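Local structure of protein YiiM (Escherichia coli, 1O65) at residues 134-139 / 143-148; 147-152 / 230-235. The protein is of unknown function but carries a MOSC domain, so it may bind molybdenum and act as an oxidoreductase. All coordinates share one frame; numbering follows the deposited sequence.

How the interactions relate
The two interactions lie side by side, their centres about 7 Å apart, on the same side of the chain's centre, and both use helix 144-151, with Leu147 and Met148 common to their segments. Interaction 1 comes first along the chain and packs that helix against its immediate predecessor, helix 134-138. Interaction 2 bridges 77 intervening residues, which include helices 183-191, 197-204 and 211-223, to bring in the C-terminal helix 230-234. The two interactions also touch directly: Asn136 ND2 donates a weak hydrogen bond to Leu233 O. The three helices pack together as a cluster, with the end of the chain returning to the MOSC domain.

Interaction 1. Residues 134-139 / 143-148; sequences KLNYHF and DIAQLM
Asn136 and Ile144 meet where two consecutive short helices of the MOSC domain, 134-138 and 144-151, are joined by a short loop, the local axes of 134-138 and 144-148 lying 8.6 Å apart and inclined at 117°. The tight part centres on Asn136. With its CG beside the backbone N (chi1 -63°), the buried amide reaches across to the start of the second helix, and OD1 accepts a nearly straight hydrogen bond from Ala145 N at 2.8 Å, the donor tilted modestly from the carbonyl plane. The same oxygen presses on Ile144 CG2 at 3.1 Å, a methyl also 3.4 Å from Leu135 O. Here the backbones come closest, with the CA atoms of Asn136 and Ile144 5.4 Å apart. An alanine in place of Asn136 would probably leave Ala145 N without this acceptor at the first turn of its helix and cost Leu233 O a weak hydrogen bond from ND2. Next to the amide, apolar packing takes over, and the Phe139 ring, which also meets the Phe91 ring with the planes nearly parallel, touches Ile144 CG2 obliquely. Trp80 of helix 75-83 packs against Ile144 and Met148. The outer side is looser: Lys134 and Tyr137 start away from helix 144-151 and are solvent-exposed, while His138 ND1 sits over one face of the Phe139 ring. On the apolar side, Leu135 and Met148 cross at about a right angle, with CD2 3.4 Å from SD.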
ATOM      1  N   LYS A 134      -5.394   3.569  14.514  1.00 41.60           N
ATOM      2  CA  LYS A 134      -5.468   5.041  14.467  1.00 43.31           C
ATOM      3  C   LYS A 134      -6.600   5.463  13.522  1.00 44.41           C
ATOM      4  O   LYS A 134      -7.323   6.432  13.754  1.00 44.72           O
ATOM      5  CB  LYS A 134      -4.180   5.698  14.023  1.00 41.93           C
ATOM      6  CG  LYS A 134      -2.900   5.254  14.649  1.00 42.57           C
ATOM      7  CD  LYS A 134      -2.765   5.536  16.121  1.00 44.25           C
ATOM      8  CE  LYS A 134      -1.369   5.183  16.615  1.00 45.31           C
ATOM      9  NZ  LYS A 134      -0.298   5.856  15.836  1.00 47.23           N
ATOM     10  N   LEU A 135      -6.759   4.746  12.411  1.00 44.80           N
ATOM     11  CA  LEU A 135      -7.818   4.979  11.453  1.00 45.84           C
ATOM     12  C   LEU A 135      -9.191   5.026  12.114  1.00 46.83           C
ATOM     13  O   LEU A 135     -10.050   5.820  11.710  1.00 45.80           O
ATOM     14  CB  LEU A 135      -7.769   3.898  10.383  1.00 44.48           C
ATOM     15  CG  LEU A 135      -7.039   4.141   9.065  1.00 48.57           C
ATOM     16  CD1 LEU A 135      -5.885   5.142   9.156  1.00 47.93           C
ATOM     17  CD2 LEU A 135      -6.465   2.784   8.587  1.00 44.05           C
ATOM     18  N   ASN A 136      -9.479   4.166  13.085  1.00 47.91           N
ATOM     19  CA  ASN A 136     -10.756   4.139  13.765  1.00 50.71           C
ATOM     20  C   ASN A 136     -11.131   5.464  14.422  1.00 52.97           C
ATOM     21  O   ASN A 136     -12.328   5.729  14.544  1.00 53.37           O
ATOM     22  CB  ASN A 136     -10.823   3.023  14.808  1.00 48.89           C
ATOM     23  CG  ASN A 136     -10.698   1.651  14.175  1.00 46.36           C
ATOM     24  OD1 ASN A 136     -11.096   1.467  13.026  1.00 46.71           O
ATOM     25  ND2 ASN A 136     -10.137   0.712  14.909  1.00 44.69           N
ATOM     26  N   TYR A 137     -10.164   6.253  14.854  1.00 54.97           N
ATOM     27  CA  TYR A 137     -10.403   7.540  15.459  1.00 57.76           C
ATOM     28  C   TYR A 137     -10.335   8.670  14.432  1.00 58.50           C
ATOM     29  O   TYR A 137     -10.853   9.758  14.674  1.00 58.87           O
ATOM     30  CB  TYR A 137      -9.403   7.830  16.589  1.00 59.63           C
ATOM     31  CG  TYR A 137      -9.239   6.707  17.590  1.00 63.19           C
ATOM     32  CD1 TYR A 137     -10.338   5.996  18.054  1.00 63.29           C
ATOM     33  CD2 TYR A 137      -7.989   6.359  18.084  1.00 62.75           C
ATOM     34  CE1 TYR A 137     -10.199   4.962  18.956  1.00 65.29           C
ATOM     35  CE2 TYR A 137      -7.841   5.335  19.001  1.00 65.03           C
ATOM     36  CZ  TYR A 137      -8.947   4.637  19.424  1.00 63.69           C
ATOM     37  OH  TYR A 137      -8.807   3.610  20.333  1.00 66.69           O
ATOM     38  N   HIS A 138      -9.727   8.422  13.279  1.00 58.92           N
ATOM     39  CA  HIS A 138      -9.607   9.463  12.259  1.00 59.07           C
ATOM     40  C   HIS A 138     -10.903   9.656  11.490  1.00 58.30           C
ATOM     41  O   HIS A 138     -11.297  10.770  11.145  1.00 57.96           O
ATOM     42  CB  HIS A 138      -8.448   9.142  11.318  1.00 61.46           C
ATOM     43  CG  HIS A 138      -8.190  10.212  10.302  1.00 63.10           C
ATOM     44  ND1 HIS A 138      -8.869  10.286   9.109  1.00 62.78           N
ATOM     45  CD2 HIS A 138      -7.326  11.252  10.312  1.00 64.75           C
ATOM     46  CE1 HIS A 138      -8.436  11.317   8.418  1.00 64.49           C
ATOM     47  NE2 HIS A 138      -7.496  11.925   9.127  1.00 65.80           N
ATOM     48  N   PHE A 139     -11.599   8.564  11.209  1.00 58.01           N
ATOM     49  CA  PHE A 139     -12.869   8.621  10.497  1.00 57.50           C
ATOM     50  C   PHE A 139     -14.046   8.598  11.464  1.00 57.59           C
ATOM     51  O   PHE A 139     -15.207   8.652  11.077  1.00 56.80           O
ATOM     52  CB  PHE A 139     -13.002   7.414   9.560  1.00 55.85           C
ATOM     53  CG  PHE A 139     -12.019   7.437   8.426  1.00 54.28           C
ATOM     54  CD1 PHE A 139     -12.222   8.309   7.368  1.00 54.38           C
ATOM     55  CD2 PHE A 139     -10.916   6.608   8.411  1.00 52.51           C
ATOM     56  CE1 PHE A 139     -11.331   8.350   6.318  1.00 55.19           C
ATOM     57  CE2 PHE A 139     -10.028   6.631   7.355  1.00 52.99           C
ATOM     58  CZ  PHE A 139     -10.235   7.504   6.309  1.00 55.14           C
ATOM     59  N   ASP A 143     -14.845   0.566  13.804  1.00 43.91           N
ATOM     60  CA  ASP A 143     -14.244  -0.620  13.227  1.00 41.51           C
ATOM     61  C   ASP A 143     -13.752  -0.456  11.799  1.00 39.12           C
ATOM     62  O   ASP A 143     -13.700  -1.461  11.083  1.00 36.71           O
ATOM     63  CB  ASP A 143     -15.274  -1.772  13.284  1.00 43.33           C
ATOM     64  CG  ASP A 143     -16.502  -1.461  12.442  1.00 46.16           C
ATOM     65  OD1 ASP A 143     -16.756  -0.264  12.194  1.00 47.14           O
ATOM     66  OD2 ASP A 143     -17.208  -2.403  12.022  1.00 47.21           O
ATOM     67  N   ILE A 144     -13.331   0.733  11.376  1.00 37.76           N
ATOM     68  CA  ILE A 144     -12.880   0.926   9.993  1.00 35.67           C
ATOM     69  C   ILE A 144     -11.633   0.104   9.720  1.00 34.56           C
ATOM     70  O   ILE A 144     -11.564  -0.575   8.674  1.00 34.07           O
ATOM     71  CB  ILE A 144     -12.723   2.390   9.608  1.00 39.25           C
ATOM     72  CG1 ILE A 144     -12.456   2.603   8.113  1.00 41.67           C
ATOM     73  CG2 ILE A 144     -11.585   3.069  10.377  1.00 36.54           C
ATOM     74  CD1 ILE A 144     -13.645   2.468   7.210  1.00 41.78           C
ATOM     75  N   ALA A 145     -10.695   0.009  10.667  1.00 32.52           N
ATOM     76  CA  ALA A 145      -9.497  -0.813  10.407  1.00 31.29           C
ATOM     77  C   ALA A 145      -9.885  -2.271  10.191  1.00 30.37           C
ATOM     78  O   ALA A 145      -9.390  -2.937   9.259  1.00 29.14           O
ATOM     79  CB  ALA A 145      -8.424  -0.613  11.439  1.00 27.22           C
ATOM     80  N   GLN A 146     -10.814  -2.798  10.981  1.00 29.62           N
ATOM     81  CA  GLN A 146     -11.265  -4.181  10.758  1.00 29.84           C
ATOM     82  C   GLN A 146     -11.886  -4.279   9.368  1.00 28.10           C
ATOM     83  O   GLN A 146     -11.608  -5.173   8.574  1.00 30.89           O
ATOM     84  CB  GLN A 146     -12.234  -4.608  11.852  1.00 29.81           C
ATOM     85  CG  GLN A 146     -12.712  -6.052  11.746  1.00 35.89           C
ATOM     86  CD  GLN A 146     -11.635  -7.031  12.184  1.00 41.31           C
ATOM     87  OE1 GLN A 146     -11.301  -7.072  13.376  1.00 42.67           O
ATOM     88  NE2 GLN A 146     -11.058  -7.812  11.275  1.00 41.69           N
ATOM     89  N   LEU A 147     -12.762  -3.369   9.018  1.00 27.87           N
ATOM     90  CA  LEU A 147     -13.423  -3.312   7.719  1.00 27.19           C
ATOM     91  C   LEU A 147     -12.395  -3.295   6.599  1.00 25.23           C
ATOM     92  O   LEU A 147     -12.475  -4.147   5.715  1.00 23.84           O
ATOM     93  CB  LEU A 147     -14.373  -2.119   7.692  1.00 26.65           C
ATOM     94  CG  LEU A 147     -15.871  -2.307   7.804  1.00 30.20           C
ATOM     95  CD1 LEU A 147     -16.335  -3.602   8.464  1.00 27.43           C
ATOM     96  CD2 LEU A 147     -16.462  -1.122   8.599  1.00 29.53           C
ATOM     97  N   MET A 148     -11.412  -2.387   6.599  1.00 25.97           N
ATOM     98  CA  MET A 148     -10.408  -2.394   5.533  1.00 26.91           C
ATOM     99  C   MET A 148      -9.750  -3.763   5.388  1.00 26.05           C
ATOM    100  O   MET A 148      -9.673  -4.313   4.284  1.00 26.59           O
ATOM    101  CB  MET A 148      -9.283  -1.389   5.714  1.00 29.99           C
ATOM    102  CG  MET A 148      -9.655   0.039   5.969  1.00 33.19           C
ATOM    103  SD  MET A 148      -8.224   1.067   6.282  1.00 40.75           S
ATOM    104  CE  MET A 148      -7.259   0.824   4.792  1.00 37.49           C
TER

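Interaction 2. Residues 147-152 / 230-235; sequences LMQNTG and SRRLWG
The C-terminal helix 230-234 docks onto helix 144-151 of the MOSC domain, and the contact rests on Gln149 from one side and Arg232 and Leu233 from the other. The two backbones stay well apart, since even the nearest CA atoms, those of Gln149 and Leu233, are separated by 8.6 Å, and long side chains span the gap. Gln149 leaves its helix with CG opposite the backbone N (chi1 -170°) and runs on extended, carrying its amide to the other helix. There OE1 is gripped by both terminal nitrogens of Arg232, at 3.0 Å from NH2 and 3.1 Å from NH1. The guanidinium approaches end-on, with the oxygen at its edge and close to its plane, whereas the amide and guanidinium planes are turned 36° against each other. Sharing one acceptor bends both bonds well away from straight, but together they pin OE1 and would probably restrict the turning of the buried amide. The Arg232 chain is bent at chi3, and the two side chains cross at about a right angle. NH1 has a second partner in Pro131 O, and the Arg232 backbone is hydrogen-bonded to Tyr133, which ties the C-terminal helix to the segment leading into helix 134-138. Trp191 of helix 183-191, in the YiiM-like three-helix region, touches both Gln149 and Arg232, and a hydrogen bond from His192 NE2 holds Gln149 O. Leu233 gives the apolar half of the contact: its side chain also runs crosswise to Gln149 and sets its methyls against the amide. CD1 and CD2 of Leu233 each come within 3.5 Å of Gln149 OE1, and CD1 also lies 3.7 Å from Gln149 NE2.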
ATOM      1  N   LEU A 147     -12.762  -3.369   9.018  1.00 27.87           N
ATOM      2  CA  LEU A 147     -13.423  -3.312   7.719  1.00 27.19           C
ATOM      3  C   LEU A 147     -12.395  -3.295   6.599  1.00 25.23           C
ATOM      4  O   LEU A 147     -12.475  -4.147   5.715  1.00 23.84           O
ATOM      5  CB  LEU A 147     -14.373  -2.119   7.692  1.00 26.65           C
ATOM      6  CG  LEU A 147     -15.871  -2.307   7.804  1.00 30.20           C
ATOM      7  CD1 LEU A 147     -16.335  -3.602   8.464  1.00 27.43           C
ATOM      8  CD2 LEU A 147     -16.462  -1.122   8.599  1.00 29.53           C
ATOM      9  N   MET A 148     -11.412  -2.387   6.599  1.00 25.97           N
ATOM     10  CA  MET A 148     -10.408  -2.394   5.533  1.00 26.91           C
ATOM     11  C   MET A 148      -9.750  -3.763   5.388  1.00 26.05           C
ATOM     12  O   MET A 148      -9.673  -4.313   4.284  1.00 26.59           O
ATOM     13  CB  MET A 148      -9.283  -1.389   5.714  1.00 29.99           C
ATOM     14  CG  MET A 148      -9.655   0.039   5.969  1.00 33.19           C
ATOM     15  SD  MET A 148      -8.224   1.067   6.282  1.00 40.75           S
ATOM     16  CE  MET A 148      -7.259   0.824   4.792  1.00 37.49           C
ATOM     17  N   GLN A 149      -9.267  -4.315   6.507  1.00 26.60           N
ATOM     18  CA  GLN A 149      -8.608  -5.627   6.451  1.00 26.22           C
ATOM     19  C   GLN A 149      -9.526  -6.727   5.920  1.00 25.01           C
ATOM     20  O   GLN A 149      -9.091  -7.543   5.073  1.00 24.93           O
ATOM     21  CB  GLN A 149      -8.015  -5.997   7.801  1.00 24.98           C
ATOM     22  CG  GLN A 149      -7.110  -7.237   7.735  1.00 25.90           C
ATOM     23  CD  GLN A 149      -6.739  -7.662   9.146  1.00 28.44           C
ATOM     24  OE1 GLN A 149      -5.864  -7.077   9.775  1.00 28.90           O
ATOM     25  NE2 GLN A 149      -7.448  -8.666   9.646  1.00 29.96           N
ATOM     26  N   ASN A 150     -10.768  -6.760   6.362  1.00 23.14           N
ATOM     27  CA  ASN A 150     -11.724  -7.756   5.903  1.00 26.31           C
ATOM     28  C   ASN A 150     -12.054  -7.666   4.414  1.00 25.23           C
ATOM     29  O   ASN A 150     -12.147  -8.662   3.718  1.00 24.47           O
ATOM     30  CB  ASN A 150     -13.035  -7.651   6.696  1.00 29.87           C
ATOM     31  CG  ASN A 150     -12.983  -8.150   8.115  1.00 32.51           C
ATOM     32  OD1 ASN A 150     -11.993  -8.703   8.594  1.00 32.55           O
ATOM     33  ND2 ASN A 150     -14.080  -7.949   8.860  1.00 32.10           N
ATOM     34  N   THR A 151     -12.169  -6.464   3.853  1.00 26.42           N
ATOM     35  CA  THR A 151     -12.535  -6.335   2.437  1.00 26.12           C
ATOM     36  C   THR A 151     -11.316  -6.409   1.537  1.00 26.80           C
ATOM     37  O   THR A 151     -11.376  -6.596   0.332  1.00 25.05           O
ATOM     38  CB  THR A 151     -13.240  -4.984   2.220  1.00 27.39           C
ATOM     39  OG1 THR A 151     -12.331  -3.923   2.619  1.00 24.15           O
ATOM     40  CG2 THR A 151     -14.532  -4.945   3.012  1.00 19.82           C
ATOM     41  N   GLY A 152     -10.150  -6.190   2.163  1.00 27.72           N
ATOM     42  CA  GLY A 152      -8.900  -6.215   1.384  1.00 27.21           C
ATOM     43  C   GLY A 152      -8.657  -4.857   0.752  1.00 26.96           C
ATOM     44  O   GLY A 152      -7.673  -4.693   0.024  1.00 28.16           O
ATOM     45  N   SER A 230      -5.231  -8.324  17.220  1.00 27.30           N
ATOM     46  CA  SER A 230      -6.015  -7.500  18.094  1.00 31.05           C
ATOM     47  C   SER A 230      -5.466  -6.130  18.412  1.00 30.77           C
ATOM     48  O   SER A 230      -6.250  -5.176  18.298  1.00 30.97           O
ATOM     49  CB  SER A 230      -6.359  -8.215  19.420  1.00 35.02           C
ATOM     50  OG  SER A 230      -7.125  -9.379  19.096  1.00 42.37           O
ATOM     51  N   ARG A 231      -4.215  -6.010  18.831  1.00 30.81           N
ATOM     52  CA  ARG A 231      -3.705  -4.686  19.163  1.00 32.06           C
ATOM     53  C   ARG A 231      -3.646  -3.761  17.954  1.00 31.22           C
ATOM     54  O   ARG A 231      -4.009  -2.593  18.061  1.00 29.14           O
ATOM     55  CB  ARG A 231      -2.336  -4.774  19.844  1.00 34.60           C
ATOM     56  CG  ARG A 231      -2.402  -5.435  21.205  1.00 39.88           C
ATOM     57  CD  ARG A 231      -3.183  -4.624  22.210  1.00 45.54           C
ATOM     58  NE  ARG A 231      -2.973  -5.048  23.581  1.00 52.27           N
ATOM     59  CZ  ARG A 231      -3.093  -6.273  24.077  1.00 57.22           C
ATOM     60  NH1 ARG A 231      -3.446  -7.314  23.326  1.00 58.05           N
ATOM     61  NH2 ARG A 231      -2.835  -6.485  25.372  1.00 58.17           N
ATOM     62  N   ARG A 232      -3.141  -4.276  16.834  1.00 30.89           N
ATOM     63  CA  ARG A 232      -3.015  -3.433  15.632  1.00 30.54           C
ATOM     64  C   ARG A 232      -4.365  -2.910  15.185  1.00 29.26           C
ATOM     65  O   ARG A 232      -4.529  -1.709  15.055  1.00 29.02           O
ATOM     66  CB  ARG A 232      -2.318  -4.211  14.511  1.00 27.20           C
ATOM     67  CG  ARG A 232      -2.318  -3.516  13.157  1.00 28.76           C
ATOM     68  CD  ARG A 232      -1.422  -4.312  12.183  1.00 29.24           C
ATOM     69  NE  ARG A 232      -1.849  -5.726  12.117  1.00 26.37           N
ATOM     70  CZ  ARG A 232      -2.877  -6.086  11.341  1.00 28.14           C
ATOM     71  NH1 ARG A 232      -3.518  -5.173  10.621  1.00 27.35           N
ATOM     72  NH2 ARG A 232      -3.286  -7.347  11.288  1.00 28.96           N
ATOM     73  N   LEU A 233      -5.368  -3.762  15.055  1.00 30.89           N
ATOM     74  CA  LEU A 233      -6.674  -3.369  14.565  1.00 32.91           C
ATOM     75  C   LEU A 233      -7.513  -2.565  15.545  1.00 35.80           C
ATOM     76  O   LEU A 233      -8.334  -1.739  15.119  1.00 35.59           O
ATOM     77  CB  LEU A 233      -7.482  -4.628  14.182  1.00 30.42           C
ATOM     78  CG  LEU A 233      -6.973  -5.376  12.940  1.00 30.39           C
ATOM     79  CD1 LEU A 233      -7.536  -6.777  12.879  1.00 26.55           C
ATOM     80  CD2 LEU A 233      -7.293  -4.578  11.687  1.00 28.38           C
ATOM     81  N   TRP A 234      -7.403  -2.866  16.838  1.00 37.94           N
ATOM     82  CA  TRP A 234      -8.201  -2.237  17.868  1.00 39.75           C
ATOM     83  C   TRP A 234      -7.463  -1.432  18.911  1.00 40.77           C
ATOM     84  O   TRP A 234      -8.094  -0.756  19.734  1.00 41.00           O
ATOM     85  CB  TRP A 234      -9.050  -3.330  18.557  1.00 37.31           C
ATOM     86  CG  TRP A 234      -9.966  -4.017  17.588  1.00 36.91           C
ATOM     87  CD1 TRP A 234      -9.765  -5.225  16.995  1.00 38.34           C
ATOM     88  CD2 TRP A 234     -11.224  -3.541  17.094  1.00 37.04           C
ATOM     89  NE1 TRP A 234     -10.810  -5.540  16.161  1.00 36.83           N
ATOM     90  CE2 TRP A 234     -11.716  -4.510  16.197  1.00 35.77           C
ATOM     91  CE3 TRP A 234     -11.990  -2.392  17.335  1.00 36.08           C
ATOM     92  CZ2 TRP A 234     -12.937  -4.374  15.540  1.00 32.13           C
ATOM     93  CZ3 TRP A 234     -13.197  -2.260  16.669  1.00 34.56           C
ATOM     94  CH2 TRP A 234     -13.659  -3.260  15.804  1.00 33.54           C
ATOM     95  N   GLY A 235      -6.143  -1.385  18.883  1.00 43.02           N
ATOM     96  CA  GLY A 235      -5.385  -0.610  19.878  1.00 45.34           C
ATOM     97  C   GLY A 235      -5.841  -0.963  21.288  1.00 46.33           C
ATOM     98  O   GLY A 235      -6.033  -2.140  21.613  1.00 46.02           O
TER